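Local coordinates for protein 1-carboxybiuret hydrolase subunit AtzE (Pseudomonas sp., PDB 6C62) that hydrolyses 1-carboxybiuret to urea-1,3-dicarboxylate and ammonia in bacterial atrazine degradation, working as an amidase-family subunit of a heterotetramer with AtzG, at residues 100-104 and 194-199; 117-121 and 149-154; 165-171 and 206-212; 170-176 and 401-405; 184-190 and 409-415. Residue numbers count along the deposited sequence, not the author numbering.

All five contacts are essentially buried, and they illustrate how one mixed sheet is tied to the loops that carry an active site. Interactions 3 and 5 are antiparallel strand pairs inside that sheet, coupled through neighbouring strands 185-188 and 208-213; each is mainly a backbone ladder, with a side-chain bond at one end. Interactions 2 and 4 meet where S174 OG bonds to S150 N, but differ in chemistry: backbone bonds and a water hold interaction 2, whereas interaction 4 sets the D170-R176 salt bridge against T401 and S405. Interactions 3 and 4 share D170 and T171. Interaction 1 lies farthest from the chain centre, includes partly exposed residues, and relies on one direct hydrogen bond, a water and packing.

Interaction 1 of 5, residues 100-104 and 194-199; sequences DAVLV and LSRRGT
A glycine in a left-handed conformation, G198 (phi 79°, psi 24°), lies almost against A101, with CA atoms 4.0 Å apart; a CB on G198 would clash with A101 CA. It is the third residue of a type II turn from R196 to T199, which presents the carbonyl of R197 to the first turn of helix 102-109. One water links the segments, accepting from L103 N (3.0 Å) and donating to R197 O (2.7 Å) and S195 O (2.9 Å). S195 OG accepts from R197 N at 3.2 Å, an ST turn that shapes the loop ahead of the type II turn, and also bonds to D230, which forms a salt bridge with R197. V102, with chi1 t, lays CG2 over one face of the R197 guanidinium, 3.4 Å from CZ. L103 (m, t) reaches L194, CD2 to CB 4.3 Å. R197 O accepts from V102 N at 3.1 Å, the first amide after the N-cap A101, so a type II turn with glycine in third position abuts the N-terminus of helix 102-109.

Interaction 2 of 5, residues 117-121 and 149-154; sequences GLNMD and GSSGGS
Small side chains govern this contact, in which the extended end of strand 113-118 passes the start of helix 152-159. N119 faces G153 (CA atoms 4.7 Å apart) and D121 faces S150 (5.0 Å). G153 N donates to N119 O at 3.1 Å; D121 N makes a weak, 3.4 Å bond to S150 O. G153 must be small, since a CB would clash with N119 N and L118 CB. L118 (m, t) fills the space alongside, its CD1 3.6 Å from S154 CA. N119 takes chi1 t, with ND2 bonded to G135. S154, chi1 m, meets a water that donates to S154 OG (2.9 Å) and N119 O (2.7 Å); the same hydroxyl bonds to L167. D121, chi1 m, brings OD2 within 3.8 Å of S150 CB, while that carboxylate also accepts from T129. M120 (p, t, m) packs on K74. S150 follows a cis peptide and has chi1 p, which directs OG to K74. S151, chi1 m, centres an inverse gamma turn. The glycine-rich turn with a cis serine belongs to the Ser-cisSer-Lys site of the amidase family, in which S150 is, by similarity, part of the charge relay.

Interaction 3 of 5, residues 165-171 and 206-212; sequences LSLGSDT and IDHLGPL
Strands 165-170 and 208-212 run antiparallel, their axes 4.5 Å apart at closest approach and their directions 149° apart. S166 with L212, G168 with G210 and D170 with H208 are hydrogen-bonded pairs; L167 with P211 and S169 with L209 are non-hydrogen-bonded pairs. The ladder is S166 N to L212 O and L212 N to S166 O (both 2.9 Å), G168 N to G210 O (2.9 Å), G210 N to G168 O (3.2 Å), D170 N to H208 O (2.8 Å) and H208 N to D170 O (2.9 Å). These are neighbouring central strands of the mixed amidase sheet, and S169 OG bonds to K74 of the probable charge relay. On the face of L167 and P211, L165 (t, p) puts CD1 3.9 Å from P211 CB, and S169 CB meets L209 CD2 at 3.6 Å. On the other, L212 (m, p) places CD1 4.0 Å from G168 N, where glycine leaves room. Past the last pair, T171 OG1 donates to D207 OD1 at 2.6 Å.

Interaction 4 of 5, residues 170-176 and 401-405; sequences DTNGSIR and TQPVS
R176 extends its guanidinium across the start of helix 402-407, with T401 CB over one face and S405 OG near its plane. With chi1 to chi3 m, t, m, NH1 donates to T401 O at 3.0 Å, and NH2 reaches S405 OG in a weak bond at 2.9 Å. The D170 carboxylate pairs side-on with the NE and NH2 edge: NE to D170 OD2 and NH2 to D170 OD1 are both 2.8 Å, a salt bridge. D170 OD2 also accepts from I175 N (3.0 Å) and R176 N (3.2 Å). N172 and Q402 have CA atoms 4.4 Å apart. T401, chi1 p, sets OG1 2.8 Å from N172 O. At G173 (phi 146°, psi -2°) a CB would strike T401 OG1 and jam against N172 O, the latter alone calling for glycine. A water lies 2.8 Å from N172 OD1 and 2.6 Å from S405 OG; N172 ND2 bonds to T305. The buried D170-R176 pair, bonded to the loop's own amides and to T401 O, is consistent with a well-defined path for the loop bearing S174, by similarity the acyl-ester nucleophile.

Interaction 5 of 5, residues 184-190 and 409-415; sequences VWGLKPT and CPVVAAP
W185 is the main bump at one end of this strand pair: its indole (chi1 m, chi2 85°) lies against A414 and P415. P415 CD sits over the five-membered ring, 3.6 Å from its centroid, a CH-pi contact; A414 CB comes 3.6 Å from W185 CZ3, and V412 CG1 touches the ring edge at CE3, 3.9 Å away. Strands 185-188 and 411-415 run antiparallel, axes 4.6 Å apart and directions 170° apart. G186 with A413 and K188 with V411 are hydrogen-bonded pairs, L187 with V412 a non-hydrogen-bonded one: G186 N to A413 O is 3.1 Å, A413 N to G186 O 2.7 Å, K188 N to V411 O and V411 N to K188 O both 2.9 Å. The pair lies mid-sheet in the amidase fold, between strands 208-213 and 426-432. L187 (t, p) projects CD1 to V412 CG2, 3.9 Å, on the face covered by helices 216-226 and 437-449. On the face shared with K188 and V411, G186, lacking a side chain, lies beside the small A413. K188 (t, t, p, p) curls back beside V411, CE to CG2 4.1 Å, so that NZ donates to C409 O (2.6 Å) and P189 O (3.1 Å).

Interaction 1 of 5, residues 100-104 and 194-199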
# COMPACT_ATOMS: atom_id res chain seq x y z
N ASP A 100 -0.02 28.04 3.75
CA ASP A 100 -0.75 27.68 2.53
C ASP A 100 -0.40 26.27 2.09
O ASP A 100 0.74 25.82 2.29
CB ASP A 100 -0.31 28.60 1.38
CG ASP A 100 -0.80 30.06 1.54
OD1 ASP A 100 -1.87 30.32 2.20
OD2 ASP A 100 -0.14 30.93 0.92
N ALA A 101 -1.36 25.59 1.48
CA ALA A 101 -1.08 24.36 0.74
C ALA A 101 0.04 24.62 -0.24
O ALA A 101 0.15 25.70 -0.80
CB ALA A 101 -2.30 23.96 -0.07
N VAL A 102 0.83 23.61 -0.49
CA VAL A 102 1.91 23.76 -1.48
C VAL A 102 1.42 24.27 -2.83
O VAL A 102 2.07 25.11 -3.43
CB VAL A 102 2.69 22.41 -1.62
CG1 VAL A 102 3.64 22.43 -2.77
CG2 VAL A 102 3.45 22.15 -0.31
N LEU A 103 0.29 23.77 -3.35
CA LEU A 103 -0.16 24.27 -4.62
C LEU A 103 -0.55 25.78 -4.62
O LEU A 103 -0.30 26.50 -5.64
CB LEU A 103 -1.33 23.45 -5.18
CG LEU A 103 -1.06 21.97 -5.37
CD1 LEU A 103 -2.19 21.37 -6.12
CD2 LEU A 103 0.26 21.75 -6.10
N VAL A 104 -1.11 26.23 -3.50
CA VAL A 104 -1.39 27.64 -3.29
C VAL A 104 -0.09 28.45 -3.27
O VAL A 104 -0.02 29.51 -3.93
CB VAL A 104 -2.24 27.87 -2.02
CG1 VAL A 104 -2.37 29.37 -1.71
CG2 VAL A 104 -3.59 27.18 -2.15
N LEU A 194 0.95 16.25 -8.83
CA LEU A 194 0.86 17.48 -8.08
C LEU A 194 0.77 17.21 -6.57
O LEU A 194 -0.00 16.33 -6.10
CB LEU A 194 -0.32 18.31 -8.55
CG LEU A 194 -0.36 18.86 -9.94
CD1 LEU A 194 -1.51 19.84 -10.08
CD2 LEU A 194 0.93 19.59 -10.31
N SER A 195 1.57 17.96 -5.82
CA SER A 195 1.73 17.74 -4.37
C SER A 195 0.42 17.93 -3.64
O SER A 195 -0.32 18.92 -3.89
CB SER A 195 2.73 18.71 -3.79
OG SER A 195 2.75 18.56 -2.36
N ARG A 196 0.14 17.02 -2.75
CA ARG A 196 -1.11 17.07 -1.97
C ARG A 196 -0.87 17.71 -0.58
O ARG A 196 -1.79 17.80 0.20
CB ARG A 196 -1.66 15.65 -1.79
CG ARG A 196 -2.05 15.06 -3.11
CD ARG A 196 -2.72 13.69 -3.03
NE ARG A 196 -2.08 12.72 -2.14
CZ ARG A 196 -2.47 11.46 -2.02
NH1 ARG A 196 -3.50 10.98 -2.75
NH2 ARG A 196 -1.86 10.66 -1.20
N ARG A 197 0.35 18.14 -0.31
CA ARG A 197 0.70 18.66 1.00
C ARG A 197 -0.04 19.98 1.36
O ARG A 197 -0.15 20.91 0.55
CB ARG A 197 2.23 18.85 1.07
CG ARG A 197 2.68 19.37 2.44
CD ARG A 197 4.13 19.07 2.71
NE ARG A 197 5.04 19.66 1.72
CZ ARG A 197 5.73 20.80 1.89
NH1 ARG A 197 5.59 21.50 2.98
NH2 ARG A 197 6.62 21.21 0.96
N GLY A 198 -0.56 20.00 2.58
CA GLY A 198 -1.41 21.09 3.07
C GLY A 198 -2.86 21.01 2.58
O GLY A 198 -3.48 22.05 2.46
N THR A 199 -3.35 19.84 2.22
CA THR A 199 -4.75 19.66 1.87
C THR A 199 -5.41 18.62 2.78
O THR A 199 -4.76 17.70 3.33
CB THR A 199 -4.98 19.29 0.40
OG1 THR A 199 -4.49 17.97 0.13
CG2 THR A 199 -4.29 20.33 -0.52
O HOH W 1 -0.67 21.17 -2.13

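Interaction 2 of 5, residues 117-121 and 149-154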
# COMPACT_ATOMS: atom_id res chain seq x y z
N GLY A 117 -11.89 30.79 -0.48
CA GLY A 117 -12.18 29.34 -0.36
C GLY A 117 -13.58 29.05 -0.89
O GLY A 117 -14.50 29.86 -0.74
N LEU A 118 -13.72 27.89 -1.52
CA LEU A 118 -14.92 27.49 -2.25
C LEU A 118 -15.66 26.29 -1.66
O LEU A 118 -15.05 25.33 -1.16
CB LEU A 118 -14.56 27.18 -3.72
CG LEU A 118 -13.85 28.30 -4.44
CD1 LEU A 118 -13.40 27.79 -5.78
CD2 LEU A 118 -14.73 29.53 -4.61
N ASN A 119 -16.98 26.32 -1.83
CA ASN A 119 -17.89 25.30 -1.29
C ASN A 119 -17.62 23.92 -1.94
O ASN A 119 -17.17 23.84 -3.10
CB ASN A 119 -19.35 25.73 -1.53
CG ASN A 119 -20.37 25.00 -0.67
OD1 ASN A 119 -20.08 24.54 0.44
ND2 ASN A 119 -21.63 24.92 -1.21
N MET A 120 -17.91 22.86 -1.18
CA MET A 120 -17.69 21.50 -1.58
C MET A 120 -18.62 20.57 -0.83
O MET A 120 -19.13 20.92 0.22
CB MET A 120 -16.23 21.10 -1.38
CG MET A 120 -15.72 21.28 0.07
SD MET A 120 -14.09 20.56 0.39
CE MET A 120 -14.38 18.81 0.53
N ASP A 121 -18.84 19.36 -1.35
CA ASP A 121 -19.52 18.34 -0.55
C ASP A 121 -18.66 18.03 0.65
O ASP A 121 -17.41 17.98 0.55
CB ASP A 121 -19.76 17.04 -1.29
CG ASP A 121 -20.88 17.16 -2.35
OD1 ASP A 121 -22.10 17.31 -2.00
OD2 ASP A 121 -20.53 17.13 -3.55
N GLY A 149 -20.03 18.17 -8.40
CA GLY A 149 -19.25 18.05 -7.18
C GLY A 149 -18.26 16.93 -7.27
O GLY A 149 -18.20 16.22 -8.30
N SER A 150 -17.46 16.74 -6.22
CA SER A 150 -17.48 17.52 -4.99
C SER A 150 -16.86 18.90 -5.11
O SER A 150 -17.05 19.68 -4.20
CB SER A 150 -16.79 16.74 -3.85
OG SER A 150 -15.42 16.54 -4.11
N SER A 151 -16.19 19.24 -6.22
CA SER A 151 -15.61 20.59 -6.39
C SER A 151 -16.61 21.58 -7.05
O SER A 151 -16.27 22.28 -7.98
CB SER A 151 -14.32 20.54 -7.20
OG SER A 151 -13.40 19.54 -6.79
N GLY A 152 -17.84 21.62 -6.57
CA GLY A 152 -18.88 22.42 -7.19
C GLY A 152 -18.63 23.93 -7.16
O GLY A 152 -18.88 24.64 -8.15
N GLY A 153 -18.12 24.43 -6.04
CA GLY A 153 -17.72 25.84 -5.98
C GLY A 153 -16.66 26.19 -7.02
O GLY A 153 -16.67 27.28 -7.56
N SER A 154 -15.73 25.28 -7.28
CA SER A 154 -14.64 25.46 -8.23
C SER A 154 -15.14 25.56 -9.61
O SER A 154 -14.66 26.40 -10.38
CB SER A 154 -13.59 24.34 -8.11
OG SER A 154 -13.14 24.26 -6.74
O HOH W 2 -15.14 23.35 -4.86

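Interaction 3 of 5, residues 165-171 and 206-212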
# COMPACT_ATOMS: atom_id res chain seq x y z
N LEU A 165 -9.71 30.95 -12.83
CA LEU A 165 -8.95 29.76 -12.43
C LEU A 165 -9.42 29.36 -11.05
O LEU A 165 -9.63 30.23 -10.18
CB LEU A 165 -7.47 30.10 -12.38
CG LEU A 165 -6.49 29.08 -11.75
CD1 LEU A 165 -6.42 27.79 -12.57
CD2 LEU A 165 -5.10 29.69 -11.69
N SER A 166 -9.62 28.07 -10.85
CA SER A 166 -9.77 27.57 -9.51
C SER A 166 -9.04 26.25 -9.32
O SER A 166 -8.58 25.64 -10.29
CB SER A 166 -11.25 27.42 -9.13
OG SER A 166 -11.86 26.48 -9.99
N LEU A 167 -8.88 25.86 -8.05
CA LEU A 167 -8.37 24.53 -7.71
C LEU A 167 -9.45 23.66 -7.14
O LEU A 167 -10.23 24.13 -6.34
CB LEU A 167 -7.19 24.61 -6.76
CG LEU A 167 -5.98 25.37 -7.21
CD1 LEU A 167 -4.83 25.12 -6.27
CD2 LEU A 167 -5.58 25.02 -8.64
N GLY A 168 -9.45 22.40 -7.55
CA GLY A 168 -10.31 21.38 -7.01
C GLY A 168 -9.57 20.10 -6.66
O GLY A 168 -8.32 20.05 -6.70
N SER A 169 -10.36 19.09 -6.27
CA SER A 169 -9.85 17.76 -6.07
C SER A 169 -10.71 16.80 -6.83
O SER A 169 -11.88 17.07 -7.13
CB SER A 169 -9.74 17.36 -4.58
OG SER A 169 -10.97 16.99 -3.99
N ASP A 170 -10.10 15.67 -7.17
CA ASP A 170 -10.73 14.62 -7.94
C ASP A 170 -10.22 13.25 -7.47
O ASP A 170 -9.05 12.89 -7.66
CB ASP A 170 -10.45 14.84 -9.47
CG ASP A 170 -11.31 13.92 -10.38
OD1 ASP A 170 -11.39 12.71 -10.09
OD2 ASP A 170 -11.88 14.40 -11.40
N THR A 171 -11.10 12.49 -6.84
CA THR A 171 -10.77 11.16 -6.41
C THR A 171 -11.39 10.16 -7.37
O THR A 171 -10.66 9.35 -7.96
CB THR A 171 -11.26 10.97 -4.96
OG1 THR A 171 -10.63 11.94 -4.17
CG2 THR A 171 -10.84 9.62 -4.41
N ILE A 206 -6.21 7.39 -3.70
CA ILE A 206 -6.80 7.83 -4.97
C ILE A 206 -6.93 9.33 -5.18
O ILE A 206 -7.12 9.77 -6.32
CB ILE A 206 -8.19 7.14 -5.21
CG1 ILE A 206 -8.21 5.63 -4.86
CG2 ILE A 206 -8.60 7.26 -6.66
CD1 ILE A 206 -9.59 5.02 -4.97
N ASP A 207 -6.80 10.17 -4.15
CA ASP A 207 -7.00 11.63 -4.33
C ASP A 207 -6.04 12.24 -5.31
O ASP A 207 -4.83 12.00 -5.21
CB ASP A 207 -6.82 12.45 -3.03
CG ASP A 207 -7.83 12.14 -1.94
OD1 ASP A 207 -8.92 11.63 -2.23
OD2 ASP A 207 -7.46 12.45 -0.74
N HIS A 208 -6.55 13.08 -6.21
CA HIS A 208 -5.76 13.91 -7.13
C HIS A 208 -6.18 15.38 -6.93
O HIS A 208 -7.33 15.67 -6.59
CB HIS A 208 -6.13 13.65 -8.59
CG HIS A 208 -5.96 12.25 -9.09
ND1 HIS A 208 -6.81 11.21 -8.77
CD2 HIS A 208 -5.16 11.80 -10.08
CE1 HIS A 208 -6.46 10.14 -9.48
NE2 HIS A 208 -5.47 10.47 -10.29
N LEU A 209 -5.28 16.33 -7.19
CA LEU A 209 -5.59 17.76 -7.15
C LEU A 209 -5.30 18.35 -8.50
O LEU A 209 -4.41 17.88 -9.22
CB LEU A 209 -4.74 18.48 -6.14
CG LEU A 209 -4.84 17.95 -4.68
CD1 LEU A 209 -3.85 18.73 -3.86
CD2 LEU A 209 -6.28 18.13 -4.17
N GLY A 210 -6.04 19.39 -8.84
CA GLY A 210 -5.87 20.02 -10.16
C GLY A 210 -6.72 21.25 -10.41
O GLY A 210 -7.59 21.61 -9.58
N PRO A 211 -6.45 21.94 -11.51
CA PRO A 211 -7.11 23.19 -11.83
C PRO A 211 -8.38 22.99 -12.66
O PRO A 211 -8.55 21.97 -13.37
CB PRO A 211 -6.07 23.91 -12.65
CG PRO A 211 -5.34 22.76 -13.39
CD PRO A 211 -5.36 21.61 -12.46
N LEU A 212 -9.28 23.95 -12.51
CA LEU A 212 -10.36 24.20 -13.45
C LEU A 212 -10.15 25.62 -13.98
O LEU A 212 -9.55 26.44 -13.29
CB LEU A 212 -11.73 24.11 -12.79
CG LEU A 212 -12.19 22.76 -12.27
CD1 LEU A 212 -11.54 22.47 -10.94
CD2 LEU A 212 -13.71 22.66 -12.10

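Interaction 4 of 5, residues 170-176 and 401-405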
# COMPACT_ATOMS: atom_id res chain seq x y z
N ASP A 170 -10.10 15.67 -7.17
CA ASP A 170 -10.73 14.62 -7.94
C ASP A 170 -10.22 13.25 -7.47
O ASP A 170 -9.05 12.89 -7.66
CB ASP A 170 -10.45 14.84 -9.47
CG ASP A 170 -11.31 13.92 -10.38
OD1 ASP A 170 -11.39 12.71 -10.09
OD2 ASP A 170 -11.88 14.40 -11.40
N THR A 171 -11.10 12.49 -6.84
CA THR A 171 -10.77 11.16 -6.41
C THR A 171 -11.39 10.16 -7.37
O THR A 171 -10.66 9.35 -7.96
CB THR A 171 -11.26 10.97 -4.96
OG1 THR A 171 -10.63 11.94 -4.17
CG2 THR A 171 -10.84 9.62 -4.41
N ASN A 172 -12.70 10.27 -7.54
CA ASN A 172 -13.47 9.42 -8.44
C ASN A 172 -14.26 10.23 -9.47
O ASN A 172 -15.16 9.69 -10.12
CB ASN A 172 -14.46 8.65 -7.58
CG ASN A 172 -13.75 7.68 -6.61
OD1 ASN A 172 -12.96 6.84 -7.04
ND2 ASN A 172 -14.03 7.83 -5.30
N GLY A 173 -13.93 11.51 -9.62
CA GLY A 173 -14.60 12.38 -10.58
C GLY A 173 -14.77 13.83 -10.21
O GLY A 173 -15.27 14.59 -11.02
N SER A 174 -14.35 14.25 -9.07
CA SER A 174 -14.75 15.53 -8.53
C SER A 174 -14.20 16.82 -9.13
O SER A 174 -14.60 17.90 -8.68
CB SER A 174 -14.55 15.51 -7.00
OG SER A 174 -15.61 14.73 -6.45
N ILE A 175 -13.30 16.73 -10.12
CA ILE A 175 -12.95 17.85 -10.98
C ILE A 175 -13.71 17.75 -12.29
O ILE A 175 -14.31 18.73 -12.78
CB ILE A 175 -11.44 17.90 -11.28
CG1 ILE A 175 -10.69 18.45 -10.08
CG2 ILE A 175 -11.11 18.75 -12.52
CD1 ILE A 175 -9.16 18.26 -10.15
N ARG A 176 -13.66 16.56 -12.86
CA ARG A 176 -14.31 16.30 -14.14
C ARG A 176 -15.84 16.48 -14.10
O ARG A 176 -16.40 16.99 -15.06
CB ARG A 176 -13.89 14.90 -14.63
CG ARG A 176 -12.42 14.84 -14.94
CD ARG A 176 -12.00 13.38 -15.00
NE ARG A 176 -12.01 12.76 -13.68
CZ ARG A 176 -11.98 11.45 -13.46
NH1 ARG A 176 -12.02 10.62 -14.47
NH2 ARG A 176 -11.93 10.95 -12.21
N THR A 401 -16.39 8.58 -14.79
CA THR A 401 -15.12 9.13 -14.29
C THR A 401 -14.35 8.11 -13.43
O THR A 401 -13.11 8.05 -13.48
CB THR A 401 -15.35 10.42 -13.47
OG1 THR A 401 -16.40 10.23 -12.52
CG2 THR A 401 -15.75 11.51 -14.36
N GLN A 402 -15.09 7.36 -12.64
CA GLN A 402 -14.53 6.53 -11.59
C GLN A 402 -13.54 5.44 -12.06
O GLN A 402 -12.52 5.25 -11.43
CB GLN A 402 -15.67 5.95 -10.71
CG GLN A 402 -15.17 5.33 -9.41
CD GLN A 402 -16.20 5.29 -8.29
OE1 GLN A 402 -17.39 5.36 -8.56
NE2 GLN A 402 -15.76 5.28 -7.03
N PRO A 403 -13.80 4.78 -13.20
CA PRO A 403 -12.80 3.77 -13.67
C PRO A 403 -11.45 4.39 -14.07
O PRO A 403 -10.41 3.75 -13.94
CB PRO A 403 -13.47 3.19 -14.93
CG PRO A 403 -14.96 3.51 -14.80
CD PRO A 403 -15.00 4.81 -14.05
N VAL A 404 -11.45 5.63 -14.51
CA VAL A 404 -10.26 6.26 -15.09
C VAL A 404 -9.29 6.81 -14.04
O VAL A 404 -8.07 6.58 -14.10
CB VAL A 404 -10.68 7.39 -16.07
CG1 VAL A 404 -9.45 8.05 -16.66
CG2 VAL A 404 -11.63 6.84 -17.15
N SER A 405 -9.82 7.50 -13.03
CA SER A 405 -9.01 7.94 -11.91
C SER A 405 -8.41 6.78 -11.08
O SER A 405 -7.40 6.95 -10.45
CB SER A 405 -9.82 8.92 -11.03
OG SER A 405 -11.12 8.47 -10.93
O HOH W 3 -11.43 6.47 -9.31

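Interaction 5 of 5, residues 184-190 and 409-415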
# COMPACT_ATOMS: atom_id res chain seq x y z
N VAL A 184 -17.10 24.21 -17.98
CA VAL A 184 -15.80 24.82 -17.92
C VAL A 184 -14.73 23.74 -18.10
O VAL A 184 -15.05 22.56 -18.23
CB VAL A 184 -15.59 25.58 -16.59
CG1 VAL A 184 -16.66 26.66 -16.38
CG2 VAL A 184 -15.59 24.61 -15.39
N TRP A 185 -13.48 24.18 -18.16
CA TRP A 185 -12.36 23.29 -18.42
C TRP A 185 -11.86 22.71 -17.09
O TRP A 185 -11.84 23.39 -16.08
CB TRP A 185 -11.20 24.01 -19.11
CG TRP A 185 -11.48 24.41 -20.50
CD1 TRP A 185 -12.12 25.57 -20.94
CD2 TRP A 185 -11.17 23.67 -21.67
NE1 TRP A 185 -12.20 25.57 -22.32
CE2 TRP A 185 -11.62 24.42 -22.79
CE3 TRP A 185 -10.59 22.42 -21.89
CZ2 TRP A 185 -11.50 23.96 -24.09
CZ3 TRP A 185 -10.47 21.98 -23.19
CH2 TRP A 185 -10.91 22.74 -24.26
N GLY A 186 -11.45 21.44 -17.10
CA GLY A 186 -10.81 20.84 -15.94
C GLY A 186 -9.68 19.92 -16.35
O GLY A 186 -9.70 19.33 -17.47
N LEU A 187 -8.69 19.80 -15.46
CA LEU A 187 -7.59 18.93 -15.63
C LEU A 187 -7.39 18.13 -14.35
O LEU A 187 -7.16 18.72 -13.27
CB LEU A 187 -6.31 19.73 -15.93
CG LEU A 187 -4.97 18.96 -15.88
CD1 LEU A 187 -4.90 17.91 -16.96
CD2 LEU A 187 -3.78 19.92 -15.98
N LYS A 188 -7.48 16.82 -14.46
CA LYS A 188 -7.09 15.90 -13.38
C LYS A 188 -5.78 15.35 -13.83
O LYS A 188 -5.76 14.53 -14.74
CB LYS A 188 -8.11 14.80 -13.22
CG LYS A 188 -7.73 13.88 -12.07
CD LYS A 188 -8.35 12.48 -12.12
CE LYS A 188 -7.88 11.63 -13.27
NZ LYS A 188 -6.46 11.30 -13.13
N PRO A 189 -4.67 15.83 -13.28
CA PRO A 189 -3.39 15.31 -13.69
C PRO A 189 -3.18 13.84 -13.28
O PRO A 189 -4.06 13.22 -12.66
CB PRO A 189 -2.36 16.23 -12.98
CG PRO A 189 -3.17 17.40 -12.51
CD PRO A 189 -4.50 16.78 -12.17
N THR A 190 -2.07 13.30 -13.73
CA THR A 190 -1.67 11.93 -13.35
C THR A 190 -1.64 11.80 -11.81
O THR A 190 -1.23 12.72 -11.11
CB THR A 190 -0.27 11.62 -13.87
OG1 THR A 190 -0.22 11.78 -15.30
CG2 THR A 190 0.16 10.24 -13.48
N CYS A 409 -4.77 7.86 -14.67
CA CYS A 409 -4.45 8.44 -15.96
C CYS A 409 -4.84 9.92 -15.99
O CYS A 409 -5.90 10.26 -15.48
CB CYS A 409 -5.24 7.73 -17.07
SG CYS A 409 -4.83 6.02 -17.33
N PRO A 410 -4.06 10.77 -16.62
CA PRO A 410 -4.47 12.16 -16.70
C PRO A 410 -5.65 12.38 -17.66
O PRO A 410 -5.81 11.64 -18.63
CB PRO A 410 -3.19 12.88 -17.20
CG PRO A 410 -2.50 11.85 -18.03
CD PRO A 410 -2.79 10.53 -17.29
N VAL A 411 -6.47 13.41 -17.37
CA VAL A 411 -7.70 13.70 -18.12
C VAL A 411 -7.91 15.17 -18.22
O VAL A 411 -7.79 15.84 -17.21
CB VAL A 411 -8.97 13.12 -17.42
CG1 VAL A 411 -10.25 13.48 -18.19
CG2 VAL A 411 -8.87 11.64 -17.23
N VAL A 412 -8.19 15.67 -19.42
CA VAL A 412 -8.75 17.04 -19.60
C VAL A 412 -10.23 16.85 -19.86
O VAL A 412 -10.65 16.02 -20.71
CB VAL A 412 -8.12 17.78 -20.75
CG1 VAL A 412 -8.90 19.02 -21.18
CG2 VAL A 412 -6.74 18.21 -20.39
N ALA A 413 -11.01 17.60 -19.12
CA ALA A 413 -12.45 17.67 -19.29
C ALA A 413 -12.79 18.94 -20.10
O ALA A 413 -12.54 20.06 -19.67
CB ALA A 413 -13.19 17.68 -17.98
N ALA A 414 -13.20 18.72 -21.33
CA ALA A 414 -13.45 19.79 -22.29
C ALA A 414 -14.97 20.07 -22.37
O ALA A 414 -15.76 19.15 -22.58
CB ALA A 414 -12.96 19.37 -23.66
N PRO A 415 -15.38 21.34 -22.20
CA PRO A 415 -16.81 21.69 -22.14
C PRO A 415 -17.44 21.80 -23.55
O PRO A 415 -16.85 22.46 -24.41
CB PRO A 415 -16.81 23.03 -21.42
CG PRO A 415 -15.50 23.64 -21.83
CD PRO A 415 -14.52 22.49 -21.94